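Local coordinates for protein probable aminotransferase (Pseudomonas aeruginosa, PDB 5YKR) that belongs to the class-III aminotransferase family and carries a pyridoxal phosphate group covalently bound within its fold, at residues D171-F177 with H196-L202; E204-L208 with V235-F241; E226-N231 with T261-S265. All blocks are in the same frame, centred on the assembly; numbering follows the deposited sequence.

Contact 1: D171-F177 with H196-L202; sequences DESQVEF and HATTTRL
Thr200 OG1 donates to the backbone Glu172 O at 2.7 Å, the one direct hydrogen bond between the two segments. The hydroxyl meets the oxygen in the carbonyl plane, on a lone pair, with a C=O...donor angle of 129°. With OG1 beside its own backbone N (chi1 -47°), the hydroxyl faces the short 3-10 turn of 171-173, while Thr200 CG2 lies beside the same carbonyl oxygen and reaches Val175 CG2 more distantly. The turn before the strand is tied from inside: His196 O accepts the backbone N-H groups of both Thr199 and Thr200.

The His196 ring lies flat against Val175. Val175 CG1 sits over one face in a CH-pi contact, 3.6 Å from the ring centroid, displaced toward the ND1 and CG side of the ring. His196 ND1 is buried here without a hydrogen-bonding partner in the model. A water accompanies the other nitrogen: it donates to Gln174 O at 2.9 Å and makes a weak bond to His196 NE2.

Farther along, Leu202 packs between Phe177 and Val175, one methyl to each. Leu202 CD2 makes a CH-pi contact almost exactly over the centre of the Phe177 ring, 3.6 Å from the centroid. Leu202 CD1 packs on Val175 CG2 at 3.8 Å.

Strands 175-177 and 200-202 run at 34° with axes 8.4 Å apart, so side chains rather than a backbone ladder join them. Strand 175-177 pairs with 183-185 in a two-stranded antiparallel ribbon, whose Met183 touches Val175, Thr200 and Leu202. Strand 200-203 is an outermost strand of the seven-stranded sheet, beside 158-162. Glu172 bridges to Arg151 of helix 139-154, and Asp171 forms a salt bridge with Arg148 of the second subunit, placing the turn at the dimer interface.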
loop_
_atom_site.group_PDB
_atom_site.type_symbol
_atom_site.label_atom_id
_atom_site.label_comp_id
_atom_site.label_asym_id
_atom_site.label_seq_id
_atom_site.Cartn_x
_atom_site.Cartn_y
_atom_site.Cartn_z
ATOM N N ASP A 171 3.290 -12.929 -0.590
ATOM C CA ASP A 171 4.262 -13.960 -0.153
ATOM C C ASP A 171 3.959 -15.318 -0.740
ATOM O O ASP A 171 4.894 -16.034 -1.113
ATOM C CB ASP A 171 4.243 -14.042 1.375
ATOM C CG ASP A 171 4.830 -12.808 2.086
ATOM O OD1 ASP A 171 5.428 -11.915 1.464
ATOM O OD2 ASP A 171 4.739 -12.767 3.347
ATOM N N GLU A 172 2.683 -15.673 -0.895
ATOM C CA GLU A 172 2.305 -16.988 -1.446
ATOM C C GLU A 172 2.787 -17.195 -2.879
ATOM O O GLU A 172 2.883 -18.339 -3.330
ATOM C CB GLU A 172 0.789 -17.226 -1.466
ATOM C CG GLU A 172 0.052 -17.037 -0.215
ATOM C CD GLU A 172 -0.559 -15.663 -0.212
ATOM O OE1 GLU A 172 0.266 -14.721 -0.157
ATOM O OE2 GLU A 172 -1.810 -15.532 -0.276
ATOM N N SER A 173 3.062 -16.100 -3.597
ATOM C CA SER A 173 3.524 -16.214 -4.969
ATOM C C SER A 173 5.024 -16.370 -5.125
ATOM O O SER A 173 5.504 -16.593 -6.240
ATOM C CB SER A 173 3.113 -14.953 -5.790
ATOM O OG SER A 173 3.856 -13.782 -5.411
ATOM N N GLN A 174 5.768 -16.226 -4.022
ATOM C CA GLN A 174 7.241 -16.101 -4.054
ATOM C C GLN A 174 7.880 -17.505 -4.039
ATOM O O GLN A 174 8.592 -17.881 -3.114
ATOM C CB GLN A 174 7.760 -15.266 -2.908
ATOM C CG GLN A 174 7.130 -13.880 -2.768
ATOM C CD GLN A 174 7.612 -12.833 -3.731
ATOM O OE1 GLN A 174 8.307 -13.151 -4.730
ATOM N NE2 GLN A 174 7.285 -11.555 -3.447
ATOM N N VAL A 175 7.657 -18.223 -5.141
ATOM C CA VAL A 175 8.101 -19.604 -5.320
ATOM C C VAL A 175 8.706 -19.749 -6.706
ATOM O O VAL A 175 8.435 -18.938 -7.600
ATOM C CB VAL A 175 6.983 -20.640 -5.124
ATOM C CG1 VAL A 175 6.557 -20.702 -3.659
ATOM C CG2 VAL A 175 5.815 -20.352 -6.032
ATOM N N GLU A 176 9.501 -20.806 -6.883
ATOM C CA GLU A 176 10.054 -21.183 -8.197
ATOM C C GLU A 176 10.223 -22.689 -8.226
ATOM O O GLU A 176 10.144 -23.356 -7.194
ATOM C CB GLU A 176 11.388 -20.490 -8.465
ATOM C CG GLU A 176 12.529 -20.981 -7.598
ATOM C CD GLU A 176 13.785 -20.149 -7.727
ATOM O OE1 GLU A 176 13.682 -18.939 -7.928
ATOM O OE2 GLU A 176 14.906 -20.729 -7.533
ATOM N N PHE A 177 10.481 -23.219 -9.422
ATOM C CA PHE A 177 10.849 -24.630 -9.529
ATOM C C PHE A 177 12.374 -24.754 -9.384
ATOM O O PHE A 177 13.127 -24.040 -10.048
ATOM C CB PHE A 177 10.436 -25.218 -10.835
ATOM C CG PHE A 177 8.959 -25.533 -10.958
ATOM C CD1 PHE A 177 8.361 -26.384 -10.045
ATOM C CD2 PHE A 177 8.181 -25.039 -11.986
ATOM C CE1 PHE A 177 7.024 -26.690 -10.131
ATOM C CE2 PHE A 177 6.864 -25.355 -12.075
ATOM C CZ PHE A 177 6.280 -26.187 -11.150
ATOM N N HIS A 196 5.162 -22.960 1.821
ATOM C CA HIS A 196 4.393 -22.728 0.600
ATOM C C HIS A 196 3.639 -23.975 0.118
ATOM O O HIS A 196 2.645 -23.845 -0.592
ATOM C CB HIS A 196 5.260 -22.227 -0.536
ATOM C CG HIS A 196 5.772 -20.846 -0.337
ATOM N ND1 HIS A 196 5.115 -19.695 -0.775
ATOM C CD2 HIS A 196 6.939 -20.427 0.204
ATOM C CE1 HIS A 196 5.849 -18.649 -0.436
ATOM N NE2 HIS A 196 6.953 -19.064 0.147
ATOM N N ALA A 197 4.053 -25.171 0.524
ATOM C CA ALA A 197 3.250 -26.337 0.185
ATOM C C ALA A 197 1.806 -26.255 0.723
ATOM O O ALA A 197 0.906 -26.912 0.185
ATOM C CB ALA A 197 3.930 -27.598 0.708
ATOM N N THR A 198 1.580 -25.468 1.769
ATOM C CA THR A 198 0.255 -25.314 2.328
ATOM C C THR A 198 -0.583 -24.222 1.672
ATOM O O THR A 198 -1.793 -24.201 1.832
ATOM C CB THR A 198 0.297 -25.067 3.853
ATOM O OG1 THR A 198 0.686 -23.723 4.122
ATOM C CG2 THR A 198 1.249 -26.058 4.562
ATOM N N THR A 199 0.065 -23.297 0.942
ATOM C CA THR A 199 -0.618 -22.147 0.347
ATOM C C THR A 199 -0.682 -22.117 -1.165
ATOM O O THR A 199 -1.511 -21.390 -1.719
ATOM C CB THR A 199 0.068 -20.830 0.768
ATOM O OG1 THR A 199 1.425 -20.835 0.359
ATOM C CG2 THR A 199 0.057 -20.681 2.285
ATOM N N THR A 200 0.188 -22.860 -1.844
ATOM C CA THR A 200 0.475 -22.608 -3.234
ATOM C C THR A 200 0.664 -23.897 -4.025
ATOM O O THR A 200 1.283 -24.847 -3.530
ATOM C CB THR A 200 1.765 -21.752 -3.351
ATOM O OG1 THR A 200 1.710 -20.656 -2.430
ATOM C CG2 THR A 200 2.057 -21.296 -4.756
ATOM N N ARG A 201 0.128 -23.892 -5.258
ATOM C CA ARG A 201 0.462 -24.889 -6.274
ATOM C C ARG A 201 1.104 -24.138 -7.436
ATOM O O ARG A 201 0.587 -23.122 -7.900
ATOM C CB ARG A 201 -0.711 -25.745 -6.689
ATOM C CG ARG A 201 -1.242 -26.636 -5.572
ATOM C CD ARG A 201 -2.400 -27.529 -6.062
ATOM N NE ARG A 201 -2.927 -28.392 -4.997
ATOM C CZ ARG A 201 -2.306 -29.484 -4.562
ATOM N NH1 ARG A 201 -1.162 -29.913 -5.129
ATOM N NH2 ARG A 201 -2.825 -30.172 -3.588
ATOM N N LEU A 202 2.269 -24.589 -7.858
ATOM C CA LEU A 202 3.039 -23.944 -8.927
ATOM C C LEU A 202 2.944 -24.740 -10.213
ATOM O O LEU A 202 3.042 -25.977 -10.211
ATOM C CB LEU A 202 4.469 -23.804 -8.488
ATOM C CG LEU A 202 5.398 -23.028 -9.401
ATOM C CD1 LEU A 202 4.932 -21.573 -9.566
ATOM C CD2 LEU A 202 6.883 -23.085 -8.943
HETATM O O HOH W 1 9.561 -17.070 -0.492
#

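Contact 2: E204-L208 with V235-F241; sequences EFNDL and VPPAEGF
Asn206 grips the 235-241 loop with both ends of its amide. Asn206 OD1 accepts from Ala238 N at 2.8 Å in a nearly straight bond (175°), the donor standing above the carbonyl plane. Asn206 ND2 donates to Pro236 O at 3.0 Å, with that oxygen lying in the amide plane; Arg396 O is a second acceptor for the same nitrogen. These two cross-segment bonds fix the rotation of the amide and hold the proline-rich backbone beside it.

The dense part of the contact is built on Phe241 and Phe205. Phe241 turns its edge to the face of Phe205 in an edge-to-face pair, centroids 4.8 Å apart and planes at 55°, with CE2 leading. Asn206 OD1 also lies over a face of the Phe241 ring, 3.3 Å from Phe241 CG, the amide and ring planes standing nearly perpendicular. Phe205 CG is trans to the backbone N (chi1 -155°), which carries the ring across to Val235 CG1 and Pro237 CB, while Pro236 O lies near its edge.

Toward solvent the fit slackens. Leu208 meets Phe241 mainly through one methyl, Leu208 CD2 to Phe241 CD1 at 3.8 Å. Ala238 and Gly240 are exposed residues at the margin, though the Ala238 methyl still touches the Asn206 amide.

Both segments lead into helices. Asp207 is the N-cap of helix 208-215, its OD1 accepting from Ala210 N, and Gly240 occupies the N-cap position of helix 241-251. Leu208 touches Leu248 of that second helix, and Phe205 packs edge-to-face with Phe162 of the central sheet, so the contact joins two helix starts beside strand 158-162.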
loop_
_atom_site.group_PDB
_atom_site.type_symbol
_atom_site.label_atom_id
_atom_site.label_comp_id
_atom_site.label_asym_id
_atom_site.label_seq_id
_atom_site.Cartn_x
_atom_site.Cartn_y
_atom_site.Cartn_z
ATOM N N GLU A 204 3.984 -24.268 -14.696
ATOM C CA GLU A 204 4.526 -23.421 -15.776
ATOM C C GLU A 204 3.360 -22.864 -16.593
ATOM O O GLU A 204 2.325 -23.535 -16.810
ATOM C CB GLU A 204 5.442 -24.198 -16.736
ATOM C CG GLU A 204 6.810 -24.558 -16.192
ATOM C CD GLU A 204 7.762 -23.421 -15.951
ATOM O OE1 GLU A 204 7.527 -22.261 -16.334
ATOM O OE2 GLU A 204 8.802 -23.697 -15.315
ATOM N N PHE A 205 3.555 -21.645 -17.093
ATOM C CA PHE A 205 2.618 -21.046 -18.086
ATOM C C PHE A 205 2.534 -21.954 -19.310
ATOM O O PHE A 205 3.471 -22.733 -19.594
ATOM C CB PHE A 205 3.137 -19.662 -18.454
ATOM C CG PHE A 205 2.129 -18.657 -18.946
ATOM C CD1 PHE A 205 1.109 -18.225 -18.151
ATOM C CD2 PHE A 205 2.333 -17.982 -20.179
ATOM C CE1 PHE A 205 0.247 -17.240 -18.564
ATOM C CE2 PHE A 205 1.493 -16.965 -20.573
ATOM C CZ PHE A 205 0.429 -16.607 -19.771
ATOM N N ASN A 206 1.420 -21.893 -20.039
ATOM C CA ASN A 206 1.279 -22.622 -21.297
ATOM C C ASN A 206 1.351 -24.151 -21.128
ATOM O O ASN A 206 1.888 -24.880 -21.995
ATOM C CB ASN A 206 2.287 -22.113 -22.344
ATOM C CG ASN A 206 1.956 -20.731 -22.822
ATOM O OD1 ASN A 206 0.770 -20.398 -22.926
ATOM N ND2 ASN A 206 2.976 -19.936 -23.148
ATOM N N ASP A 207 0.835 -24.631 -19.990
ATOM C CA ASP A 207 0.837 -26.078 -19.707
ATOM C C ASP A 207 -0.512 -26.502 -19.107
ATOM O O ASP A 207 -0.714 -26.544 -17.872
ATOM C CB ASP A 207 2.010 -26.381 -18.777
ATOM C CG ASP A 207 2.258 -27.862 -18.575
ATOM O OD1 ASP A 207 1.407 -28.711 -18.950
ATOM O OD2 ASP A 207 3.378 -28.128 -18.015
ATOM N N LEU A 208 -1.462 -26.747 -19.995
ATOM C CA LEU A 208 -2.792 -27.056 -19.602
ATOM C C LEU A 208 -2.925 -28.402 -18.872
ATOM O O LEU A 208 -3.729 -28.522 -17.956
ATOM C CB LEU A 208 -3.754 -26.981 -20.793
ATOM C CG LEU A 208 -3.933 -25.567 -21.373
ATOM C CD1 LEU A 208 -4.656 -25.609 -22.717
ATOM C CD2 LEU A 208 -4.657 -24.658 -20.401
ATOM N N VAL A 235 6.516 -13.442 -21.904
ATOM C CA VAL A 235 6.087 -14.798 -22.257
ATOM C C VAL A 235 4.670 -14.724 -22.801
ATOM O O VAL A 235 3.677 -14.568 -22.042
ATOM C CB VAL A 235 6.152 -15.788 -21.068
ATOM C CG1 VAL A 235 5.847 -17.197 -21.588
ATOM C CG2 VAL A 235 7.499 -15.693 -20.340
ATOM N N PRO A 236 4.532 -14.800 -24.124
ATOM C CA PRO A 236 3.182 -14.783 -24.657
ATOM C C PRO A 236 2.386 -16.036 -24.348
ATOM O O PRO A 236 2.967 -17.132 -24.234
ATOM C CB PRO A 236 3.426 -14.740 -26.194
ATOM C CG PRO A 236 4.828 -14.346 -26.363
ATOM C CD PRO A 236 5.557 -14.845 -25.172
ATOM N N PRO A 237 1.077 -15.928 -24.192
ATOM C CA PRO A 237 0.232 -17.110 -24.105
ATOM C C PRO A 237 0.222 -17.849 -25.455
ATOM O O PRO A 237 0.193 -17.227 -26.518
ATOM C CB PRO A 237 -1.132 -16.520 -23.731
ATOM C CG PRO A 237 -1.140 -15.178 -24.371
ATOM C CD PRO A 237 0.278 -14.682 -24.312
ATOM N N ALA A 238 0.309 -19.173 -25.389
ATOM C CA ALA A 238 0.249 -20.008 -26.552
ATOM C C ALA A 238 -1.139 -19.970 -27.165
ATOM O O ALA A 238 -2.128 -19.641 -26.511
ATOM C CB ALA A 238 0.583 -21.449 -26.185
ATOM N N GLU A 239 -1.209 -20.324 -28.446
ATOM C CA GLU A 239 -2.503 -20.502 -29.095
ATOM C C GLU A 239 -3.352 -21.471 -28.272
ATOM O O GLU A 239 -2.906 -22.587 -27.918
ATOM C CB GLU A 239 -2.291 -21.021 -30.524
ATOM C CG GLU A 239 -3.568 -21.219 -31.280
ATOM C CD GLU A 239 -4.299 -19.927 -31.552
ATOM O OE1 GLU A 239 -3.658 -18.847 -31.612
ATOM O OE2 GLU A 239 -5.531 -20.016 -31.733
ATOM N N GLY A 240 -4.566 -21.074 -27.981
ATOM C CA GLY A 240 -5.485 -21.923 -27.200
ATOM C C GLY A 240 -5.326 -21.861 -25.684
ATOM O O GLY A 240 -6.146 -22.426 -24.955
ATOM N N PHE A 241 -4.280 -21.196 -25.186
ATOM C CA PHE A 241 -4.014 -21.257 -23.721
ATOM C C PHE A 241 -5.111 -20.577 -22.917
ATOM O O PHE A 241 -5.666 -21.139 -21.969
ATOM C CB PHE A 241 -2.653 -20.681 -23.362
ATOM C CG PHE A 241 -2.399 -20.654 -21.884
ATOM C CD1 PHE A 241 -2.194 -21.821 -21.199
ATOM C CD2 PHE A 241 -2.394 -19.458 -21.173
ATOM C CE1 PHE A 241 -2.000 -21.820 -19.823
ATOM C CE2 PHE A 241 -2.191 -19.452 -19.804
ATOM C CZ PHE A 241 -1.988 -20.648 -19.126
#

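Contact 3: E226-N231 with T261-S265; sequences EPFMTN and THTIS
The His262 ring meets 226-231 along its edge: Thr230 OG1 lies in the ring plane and accepts from His262 ND1 at 2.8 Å. Beside it at the same edge, Asn231 ND2 comes within 3.2 Å of His262 CE1, its amide turned 43° from the ring, while Glu226 OE2 approaches obliquely.

Thr230 OG1, besides accepting that bond, donates one to Glu226 OE2 at 2.6 Å, on the syn lone pair. The same carboxylate accepts Thr230 N through OE1, from above its plane, so two bonds hold Thr230 to Glu226. A water donating to Glu226 OE2 accepts from Thr263 N and carries the link across to 261-265.

Thr263 CG2 sits against Phe228 O at 3.3 Å and, more loosely, Thr230 CG2, while Pro227 CG meets Thr263 OG1 tip to tip; that hydroxyl bonds to Glu260.

Asn231 OD1 makes a weak hydrogen bond to O3 of the pyridoxal-bearing modified residue at position 286, which puts this buried contact at the cofactor site. The two loops follow neighbouring parallel strands, 220-225 and 255-259, and pack against strands 378-382 and 385-389 and helix 270-275.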
loop_
_atom_site.group_PDB
_atom_site.type_symbol
_atom_site.label_atom_id
_atom_site.label_comp_id
_atom_site.label_asym_id
_atom_site.label_seq_id
_atom_site.Cartn_x
_atom_site.Cartn_y
_atom_site.Cartn_z
ATOM N N GLU A 226 -0.796 -12.911 -14.802
ATOM C CA GLU A 226 -0.859 -11.957 -15.909
ATOM C C GLU A 226 -1.425 -12.704 -17.118
ATOM O O GLU A 226 -1.215 -13.912 -17.275
ATOM C CB GLU A 226 0.504 -11.407 -16.256
ATOM C CG GLU A 226 1.150 -10.554 -15.173
ATOM C CD GLU A 226 2.422 -9.952 -15.725
ATOM O OE1 GLU A 226 3.496 -10.654 -15.682
ATOM O OE2 GLU A 226 2.380 -8.815 -16.249
ATOM N N PRO A 227 -2.101 -11.994 -18.028
ATOM C CA PRO A 227 -2.552 -12.668 -19.260
ATOM C C PRO A 227 -1.451 -12.914 -20.287
ATOM O O PRO A 227 -1.634 -13.671 -21.245
ATOM C CB PRO A 227 -3.634 -11.711 -19.776
ATOM C CG PRO A 227 -3.184 -10.357 -19.319
ATOM C CD PRO A 227 -2.500 -10.564 -17.996
ATOM N N PHE A 228 -0.324 -12.242 -20.066
ATOM C CA PHE A 228 0.862 -12.288 -20.927
ATOM C C PHE A 228 1.968 -11.949 -19.938
ATOM O O PHE A 228 1.871 -10.907 -19.279
ATOM C CB PHE A 228 0.622 -11.248 -22.036
ATOM C CG PHE A 228 1.641 -11.205 -23.132
ATOM C CD1 PHE A 228 2.950 -10.841 -22.918
ATOM C CD2 PHE A 228 1.212 -11.409 -24.438
ATOM C CE1 PHE A 228 3.843 -10.783 -23.975
ATOM C CE2 PHE A 228 2.081 -11.371 -25.500
ATOM C CZ PHE A 228 3.394 -11.042 -25.257
ATOM N N MET A 229 2.916 -12.869 -19.696
ATOM C CA MET A 229 3.856 -12.614 -18.604
ATOM C C MET A 229 4.818 -11.499 -19.008
ATOM O O MET A 229 5.281 -11.456 -20.159
ATOM C CB MET A 229 4.621 -13.875 -18.192
ATOM C CG MET A 229 3.719 -15.032 -17.886
ATOM S SD MET A 229 4.591 -16.535 -17.319
ATOM C CE MET A 229 5.228 -16.022 -15.715
ATOM N N THR A 230 5.142 -10.620 -18.080
ATOM C CA THR A 230 5.998 -9.463 -18.352
ATOM C C THR A 230 7.123 -9.274 -17.383
ATOM O O THR A 230 7.900 -8.336 -17.521
ATOM C CB THR A 230 5.188 -8.149 -18.375
ATOM O OG1 THR A 230 4.692 -7.872 -17.065
ATOM C CG2 THR A 230 4.042 -8.229 -19.392
ATOM N N ASN A 231 7.263 -10.181 -16.421
ATOM C CA ASN A 231 8.228 -10.000 -15.345
ATOM C C ASN A 231 9.344 -11.042 -15.328
ATOM O O ASN A 231 9.968 -11.270 -14.292
ATOM C CB ASN A 231 7.475 -9.882 -14.026
ATOM C CG ASN A 231 6.663 -8.599 -13.908
ATOM O OD1 ASN A 231 5.386 -8.599 -13.696
ATOM N ND2 ASN A 231 7.372 -7.524 -13.952
ATOM N N THR A 261 -1.599 -5.182 -14.376
ATOM C CA THR A 261 -0.768 -4.040 -13.942
ATOM C C THR A 261 0.264 -3.585 -15.000
ATOM O O THR A 261 0.588 -2.402 -15.090
ATOM C CB THR A 261 -0.175 -4.352 -12.566
ATOM O OG1 THR A 261 -1.244 -4.505 -11.618
ATOM C CG2 THR A 261 0.757 -3.270 -12.084
ATOM N N HIS A 262 0.834 -4.547 -15.740
ATOM C CA HIS A 262 1.652 -4.264 -16.925
ATOM C C HIS A 262 0.923 -4.405 -18.236
ATOM O O HIS A 262 1.170 -3.604 -19.157
ATOM C CB HIS A 262 2.920 -5.086 -16.961
ATOM C CG HIS A 262 3.978 -4.651 -16.013
ATOM N ND1 HIS A 262 5.053 -5.463 -15.693
ATOM C CD2 HIS A 262 4.223 -3.453 -15.429
ATOM C CE1 HIS A 262 5.874 -4.800 -14.892
ATOM N NE2 HIS A 262 5.398 -3.577 -14.707
ATOM N N THR A 263 0.088 -5.422 -18.398
ATOM C CA THR A 263 -0.549 -5.703 -19.684
ATOM C C THR A 263 -1.620 -4.675 -20.068
ATOM O O THR A 263 -2.111 -4.733 -21.199
ATOM C CB THR A 263 -1.062 -7.120 -19.769
ATOM O OG1 THR A 263 -2.013 -7.325 -18.720
ATOM C CG2 THR A 263 0.099 -8.135 -19.645
ATOM N N ILE A 264 -1.887 -3.710 -19.170
ATOM C CA ILE A 264 -2.642 -2.518 -19.549
ATOM C C ILE A 264 -1.960 -1.761 -20.707
ATOM O O ILE A 264 -2.595 -0.945 -21.401
ATOM C CB ILE A 264 -2.876 -1.636 -18.306
ATOM C CG1 ILE A 264 -3.899 -0.517 -18.545
ATOM C CG2 ILE A 264 -1.555 -1.072 -17.799
ATOM C CD1 ILE A 264 -5.282 -1.004 -18.979
ATOM N N SER A 265 -0.688 -2.065 -20.997
ATOM C CA SER A 265 -0.058 -1.591 -22.220
ATOM C C SER A 265 -0.757 -2.019 -23.511
ATOM O O SER A 265 -0.524 -1.387 -24.560
ATOM C CB SER A 265 1.416 -1.995 -22.251
ATOM O OG SER A 265 1.546 -3.394 -22.419
HETATM O O HOH W 2 0.199 -7.345 -16.150
#

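Overall arrangement
All three contacts gather around the seven-stranded sheet typical of pyridoxal phosphate-dependent aminotransferases. Contact 1 closes along the chain before the other two open, while contacts 2 and 3 interleave, because 226-231 falls between the segments of contact 2. Centres of contacts 1 and 2 lie about 20 Å apart, yet Phe177 packs on Glu204. Contacts 2 and 3, about 14 Å between centres, share the connection from strand 220-225 to helix 241-251: Phe205 packs on Met229, and Pro237 on Phe228. The series thus runs from the outer strand 200-203 and the subunit interface, through loops entering two helices, to the buried cofactor site.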